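Local coordinates for high choriolytic enzyme 1 (Oryzias latipes, PDB 3VTG), which is an astacin-family zinc endopeptidase that hydrolyses the inner layer of the fish egg envelope, probably freeing the embryo at hatching, at residues Tyr60-Val65 against Gly79-Leu84; Val65-Gly70 against Ile86-Cys91. One frame throughout, in Å; residues are numbered along the deposited sequence.

Interaction 1 (Tyr60-Val65 against Gly79-Leu84)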
loop_
_atom_site.group_PDB
_atom_site.type_symbol
_atom_site.label_atom_id
_atom_site.label_comp_id
_atom_site.label_asym_id
_atom_site.label_seq_id
_atom_site.Cartn_x
_atom_site.Cartn_y
_atom_site.Cartn_z
ATOM N N TYR A 60 6.970 -3.503 -21.145
ATOM C CA TYR A 60 5.596 -3.961 -21.273
ATOM C C TYR A 60 4.777 -3.779 -19.985
ATOM O O TYR A 60 3.662 -3.262 -20.033
ATOM C CB TYR A 60 5.524 -5.409 -21.774
ATOM C CG TYR A 60 4.121 -5.948 -21.693
ATOM C CD1 TYR A 60 3.103 -5.421 -22.493
ATOM C CD2 TYR A 60 3.795 -6.947 -20.786
ATOM C CE1 TYR A 60 1.808 -5.892 -22.395
ATOM C CE2 TYR A 60 2.502 -7.429 -20.688
ATOM C CZ TYR A 60 1.517 -6.898 -21.495
ATOM O OH TYR A 60 0.235 -7.373 -21.388
ATOM N N ASP A 61 5.327 -4.202 -18.847
ATOM C CA ASP A 61 4.653 -4.044 -17.556
ATOM C C ASP A 61 5.042 -2.713 -16.934
ATOM O O ASP A 61 6.224 -2.451 -16.715
ATOM C CB ASP A 61 5.020 -5.175 -16.587
ATOM C CG ASP A 61 4.788 -6.554 -17.171
ATOM O OD1 ASP A 61 3.681 -6.823 -17.677
ATOM O OD2 ASP A 61 5.716 -7.383 -17.092
ATOM N N PHE A 62 4.052 -1.875 -16.648
ATOM C CA PHE A 62 4.335 -0.558 -16.078
ATOM C C PHE A 62 3.146 0.016 -15.330
ATOM O O PHE A 62 2.002 -0.379 -15.558
ATOM C CB PHE A 62 4.820 0.421 -17.164
ATOM C CG PHE A 62 3.756 0.838 -18.143
ATOM C CD1 PHE A 62 3.122 2.070 -18.012
ATOM C CD2 PHE A 62 3.402 0.017 -19.210
ATOM C CE1 PHE A 62 2.149 2.468 -18.914
ATOM C CE2 PHE A 62 2.426 0.409 -20.113
ATOM C CZ PHE A 62 1.803 1.638 -19.967
ATOM N N ILE A 63 3.434 0.959 -14.437
ATOM C CA ILE A 63 2.410 1.667 -13.683
ATOM C C ILE A 63 2.071 2.982 -14.384
ATOM O O ILE A 63 2.961 3.758 -14.742
ATOM C CB ILE A 63 2.866 1.936 -12.233
ATOM C CG1 ILE A 63 3.126 0.612 -11.501
ATOM C CG2 ILE A 63 1.830 2.770 -11.489
ATOM C CD1 ILE A 63 3.747 0.769 -10.127
ATOM N N SER A 64 0.776 3.216 -14.582
ATOM C CA SER A 64 0.288 4.471 -15.126
ATOM C C SER A 64 -0.376 5.266 -14.010
ATOM O O SER A 64 -1.450 4.901 -13.533
ATOM C CB SER A 64 -0.700 4.196 -16.257
ATOM O OG SER A 64 -1.215 5.405 -16.782
ATOM N N VAL A 65 0.281 6.342 -13.585
ATOM C CA VAL A 65 -0.233 7.186 -12.504
ATOM C C VAL A 65 -1.211 8.214 -13.073
ATOM O O VAL A 65 -0.848 9.027 -13.930
ATOM C CB VAL A 65 0.898 7.884 -11.711
ATOM C CG1 VAL A 65 0.326 8.635 -10.516
ATOM C CG2 VAL A 65 1.943 6.873 -11.249
ATOM N N GLY A 79 0.326 -7.162 -15.219
ATOM C CA GLY A 79 0.642 -7.424 -16.618
ATOM C C GLY A 79 0.211 -6.270 -17.499
ATOM O O GLY A 79 -0.965 -5.909 -17.535
ATOM N N GLY A 80 1.171 -5.691 -18.210
ATOM C CA GLY A 80 0.905 -4.549 -19.075
ATOM C C GLY A 80 0.694 -3.265 -18.302
ATOM O O GLY A 80 1.285 -3.061 -17.241
ATOM N N GLN A 81 -0.152 -2.399 -18.844
ATOM C CA GLN A 81 -0.478 -1.134 -18.201
ATOM C C GLN A 81 -1.392 -1.385 -17.015
ATOM O O GLN A 81 -2.465 -1.964 -17.169
ATOM C CB GLN A 81 -1.170 -0.214 -19.204
ATOM C CG GLN A 81 -1.494 1.179 -18.685
ATOM C CD GLN A 81 -1.898 2.132 -19.793
ATOM O OE1 GLN A 81 -1.905 1.774 -20.969
ATOM N NE2 GLN A 81 -2.230 3.357 -19.419
ATOM N N GLN A 82 -0.958 -0.962 -15.831
ATOM C CA GLN A 82 -1.826 -0.982 -14.657
ATOM C C GLN A 82 -1.898 0.406 -14.042
ATOM O O GLN A 82 -0.884 1.096 -13.909
ATOM C CB GLN A 82 -1.380 -2.034 -13.633
ATOM C CG GLN A 82 -0.078 -1.744 -12.906
ATOM C CD GLN A 82 0.341 -2.907 -12.038
ATOM O OE1 GLN A 82 0.760 -3.951 -12.543
ATOM N NE2 GLN A 82 0.228 -2.739 -10.726
ATOM N N GLU A 83 -3.106 0.813 -13.676
ATOM C CA GLU A 83 -3.318 2.158 -13.170
ATOM C C GLU A 83 -3.120 2.265 -11.666
ATOM O O GLU A 83 -3.367 1.320 -10.907
ATOM C CB GLU A 83 -4.685 2.706 -13.600
ATOM C CG GLU A 83 -4.743 3.044 -15.086
ATOM C CD GLU A 83 -5.981 3.822 -15.509
ATOM O OE1 GLU A 83 -6.987 3.843 -14.770
ATOM O OE2 GLU A 83 -5.943 4.415 -16.608
ATOM N N LEU A 84 -2.628 3.430 -11.261
ATOM C CA LEU A 84 -2.519 3.809 -9.865
ATOM C C LEU A 84 -3.057 5.227 -9.791
ATOM O O LEU A 84 -2.545 6.127 -10.466
ATOM C CB LEU A 84 -1.061 3.739 -9.391
ATOM C CG LEU A 84 -0.742 3.951 -7.905
ATOM C CD1 LEU A 84 0.591 3.313 -7.546
ATOM C CD2 LEU A 84 -0.739 5.424 -7.527
HETATM O O HOH W 1 -3.643 4.950 -17.936
#
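Phe62 and Gln81 open a parallel ladder in which backbone hydrogen bonds alternate between the two strands. Phe62 N donates to Gly80 O, Gln82 N to Phe62 O, Ser64 N to Gln82 O and Leu84 N to Ser64 O. The bond from Gln82 N to Phe62 O, 3.0 Å, lies nearly in line with the carbonyl, whereas Phe62 N sits well above the carbonyl plane of Gly80. At the start of the ladder a side chain takes over: Asp61 OD1 receives Gly80 N at 2.8 Å through its anti lone pair, while OD2 pairs with Arg77.

Two aromatic rings lie against the opposing backbone. With CG anti to its backbone N (chi1 171°), the Tyr60 ring lays one face over Gly80, whose CA is 3.7 Å from the ring centroid in a CH-pi contact. A CB on Gly80 would clash with Tyr60 OH, so glycine suits the place. Phe62 likewise takes Gln81 CA over one face, and its CZ meets Gln81 CG at 3.6 Å where the ring crosses the extended glutamine chain at a slant, ring and amide planes 32° apart.

Further on the same side, a water lies 2.7 Å from both Ser64 OG and Glu83 OE2, while Glu83 OE1 forms a salt bridge to Lys68. The other side is apolar where Ile63 CG2 packs on Leu84 CB at 3.7 Å, but it also carries Gln82, whose amide is held by Lys78 N and Gly76 O.

The pair forms neighbouring strands of the mixed sheet of the N-terminal astacin subdomain. Strand 20-26 flanks strand 62-66 on its other edge, and helix 94-105, bearing the zinc-binding HExxH motif, packs on Ile63 and Leu84.

Interaction 2 (Val65-Gly70 against Ile86-Cys91)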
loop_
_atom_site.group_PDB
_atom_site.type_symbol
_atom_site.label_atom_id
_atom_site.label_comp_id
_atom_site.label_asym_id
_atom_site.label_seq_id
_atom_site.Cartn_x
_atom_site.Cartn_y
_atom_site.Cartn_z
ATOM N N VAL A 65 0.281 6.342 -13.585
ATOM C CA VAL A 65 -0.233 7.186 -12.504
ATOM C C VAL A 65 -1.211 8.214 -13.073
ATOM O O VAL A 65 -0.848 9.027 -13.930
ATOM C CB VAL A 65 0.898 7.884 -11.711
ATOM C CG1 VAL A 65 0.326 8.635 -10.516
ATOM C CG2 VAL A 65 1.943 6.873 -11.249
ATOM N N VAL A 66 -2.450 8.162 -12.592
ATOM C CA VAL A 66 -3.535 8.987 -13.123
ATOM C C VAL A 66 -4.319 9.632 -11.984
ATOM O O VAL A 66 -4.351 9.104 -10.868
ATOM C CB VAL A 66 -4.499 8.166 -14.017
ATOM C CG1 VAL A 66 -3.832 7.791 -15.335
ATOM C CG2 VAL A 66 -5.002 6.922 -13.294
ATOM N N SER A 67 -4.942 10.776 -12.255
ATOM C CA SER A 67 -5.790 11.414 -11.254
ATOM C C SER A 67 -7.240 11.006 -11.461
ATOM O O SER A 67 -7.994 11.687 -12.154
ATOM C CB SER A 67 -5.648 12.934 -11.289
ATOM O OG SER A 67 -6.446 13.523 -10.272
ATOM N N LYS A 68 -7.624 9.883 -10.867
ATOM C CA LYS A 68 -9.007 9.425 -10.945
ATOM C C LYS A 68 -9.678 9.535 -9.576
ATOM O O LYS A 68 -9.283 10.379 -8.767
ATOM C CB LYS A 68 -9.081 8.024 -11.566
ATOM C CG LYS A 68 -8.652 8.040 -13.026
ATOM C CD LYS A 68 -8.894 6.729 -13.749
ATOM C CE LYS A 68 -8.607 6.896 -15.231
ATOM N NZ LYS A 68 -8.762 5.631 -15.997
ATOM N N THR A 69 -10.694 8.713 -9.323
ATOM C CA THR A 69 -11.469 8.806 -8.087
ATOM C C THR A 69 -10.684 8.254 -6.899
ATOM O O THR A 69 -10.476 7.043 -6.786
ATOM C CB THR A 69 -12.828 8.086 -8.213
ATOM O OG1 THR A 69 -13.480 8.501 -9.419
ATOM C CG2 THR A 69 -13.723 8.406 -7.017
ATOM N N GLY A 70 -10.249 9.155 -6.022
ATOM C CA GLY A 70 -9.550 8.779 -4.799
ATOM C C GLY A 70 -8.132 8.279 -5.011
ATOM O O GLY A 70 -7.510 8.529 -6.049
ATOM N N ILE A 86 -3.700 8.718 -8.030
ATOM C CA ILE A 86 -3.400 9.737 -7.035
ATOM C C ILE A 86 -4.269 10.941 -7.402
ATOM O O ILE A 86 -3.875 11.780 -8.216
ATOM C CB ILE A 86 -1.890 10.102 -7.011
ATOM C CG1 ILE A 86 -1.034 8.877 -6.653
ATOM C CG2 ILE A 86 -1.603 11.260 -6.058
ATOM C CD1 ILE A 86 -1.306 8.276 -5.283
ATOM N N ASN A 87 -5.474 11.004 -6.838
ATOM C CA ASN A 87 -6.344 12.148 -7.085
ATOM C C ASN A 87 -5.641 13.429 -6.643
ATOM O O ASN A 87 -5.110 13.501 -5.533
ATOM C CB ASN A 87 -7.687 12.003 -6.373
ATOM C CG ASN A 87 -8.621 13.162 -6.665
ATOM O OD1 ASN A 87 -8.638 14.154 -5.935
ATOM N ND2 ASN A 87 -9.380 13.057 -7.749
ATOM N N ARG A 88 -5.639 14.428 -7.523
ATOM C CA ARG A 88 -4.933 15.688 -7.281
ATOM C C ARG A 88 -5.431 16.437 -6.046
ATOM O O ARG A 88 -4.668 17.167 -5.414
ATOM C CB ARG A 88 -5.043 16.602 -8.499
ATOM C CG ARG A 88 -4.415 16.049 -9.764
ATOM C CD ARG A 88 -4.695 16.978 -10.926
ATOM N NE ARG A 88 -3.757 18.096 -10.957
ATOM C CZ ARG A 88 -3.860 19.142 -11.770
ATOM N NH1 ARG A 88 -4.875 19.239 -12.620
ATOM N NH2 ARG A 88 -2.942 20.095 -11.732
ATOM N N GLY A 89 -6.705 16.247 -5.713
ATOM C CA GLY A 89 -7.330 16.962 -4.603
ATOM C C GLY A 89 -7.139 16.326 -3.240
ATOM O O GLY A 89 -7.076 17.032 -2.233
ATOM N N GLY A 90 -7.046 15.000 -3.192
ATOM C CA GLY A 90 -7.025 14.305 -1.905
ATOM C C GLY A 90 -5.873 13.360 -1.621
ATOM O O GLY A 90 -5.788 12.804 -0.523
ATOM N N CYS A 91 -4.977 13.179 -2.589
ATOM C CA CYS A 91 -3.957 12.134 -2.479
ATOM C C CYS A 91 -2.511 12.602 -2.636
ATOM O O CYS A 91 -1.590 11.793 -2.512
ATOM C CB CYS A 91 -4.224 11.020 -3.496
ATOM S SG CYS A 91 -5.918 10.407 -3.540
#
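Asn87 reaches across to Lys68 with its side-chain amide: ND2 donates to Lys68 O at 2.9 Å, the acceptor lying close to the amide plane. Its backbone N makes a longer bond to Gly70 O, 3.3 Å. Beside it, Ser67 OG accepts Arg88 N at 3.0 Å and touches Arg88 CG, a fit for a small hydroxyl side chain. Ile86 N donates to Val66 O at 2.9 Å, continuing the backbone pairing of the sheet. Cys91 SG rests against Gly70 C at 3.4 Å, and Val65 CG1 meets Ile86 CG1 at 4.1 Å.

A second shell fixes the asparagine. Asn87 CG stands anti to the backbone N (chi1 -178°), and from there Asn87 OD1 accepts Gly89 N at 2.9 Å, an Asx turn that shapes the chain while ND2 faces the other segment. An alanine here would probably leave Lys68 O without this donor and Gly89 N without its acceptor, letting the turn relax. Gly70 has positive phi, readily adopted without a side chain, and its O also receives Ser85 OG.

Farther out, Arg88 pairs with Glu34 and Ile86 O accepts from Tyr30 OH. The Cys91-Cys71 disulfide joins the loop 86-91 to strand 71-73 at the sheet's border, while Ile86 and Cys91 pack on helix 94-105, Ile86 touching Glu100, the predicted catalytic residue.

In the fold
From the N terminus, the chain runs through Tyr60-Val65 and on into Val65-Gly70, passes strand 71-73, returns through Gly79-Leu84 and continues through Ile86-Cys91 toward helix 94-105. Interaction 1 closes the 13 residues between its segments, and interaction 2 closes 15. The two cross rather than nest, since their segments alternate, and they share Val65. Both join strand 62-66 to strand 81-86 or the loop after it, so interaction 2 continues at the C-terminal ends what interaction 1 begins. A salt bridge from Glu83 to Lys68 links them directly. Together they tie the sheet to the approach to the zinc-binding helix.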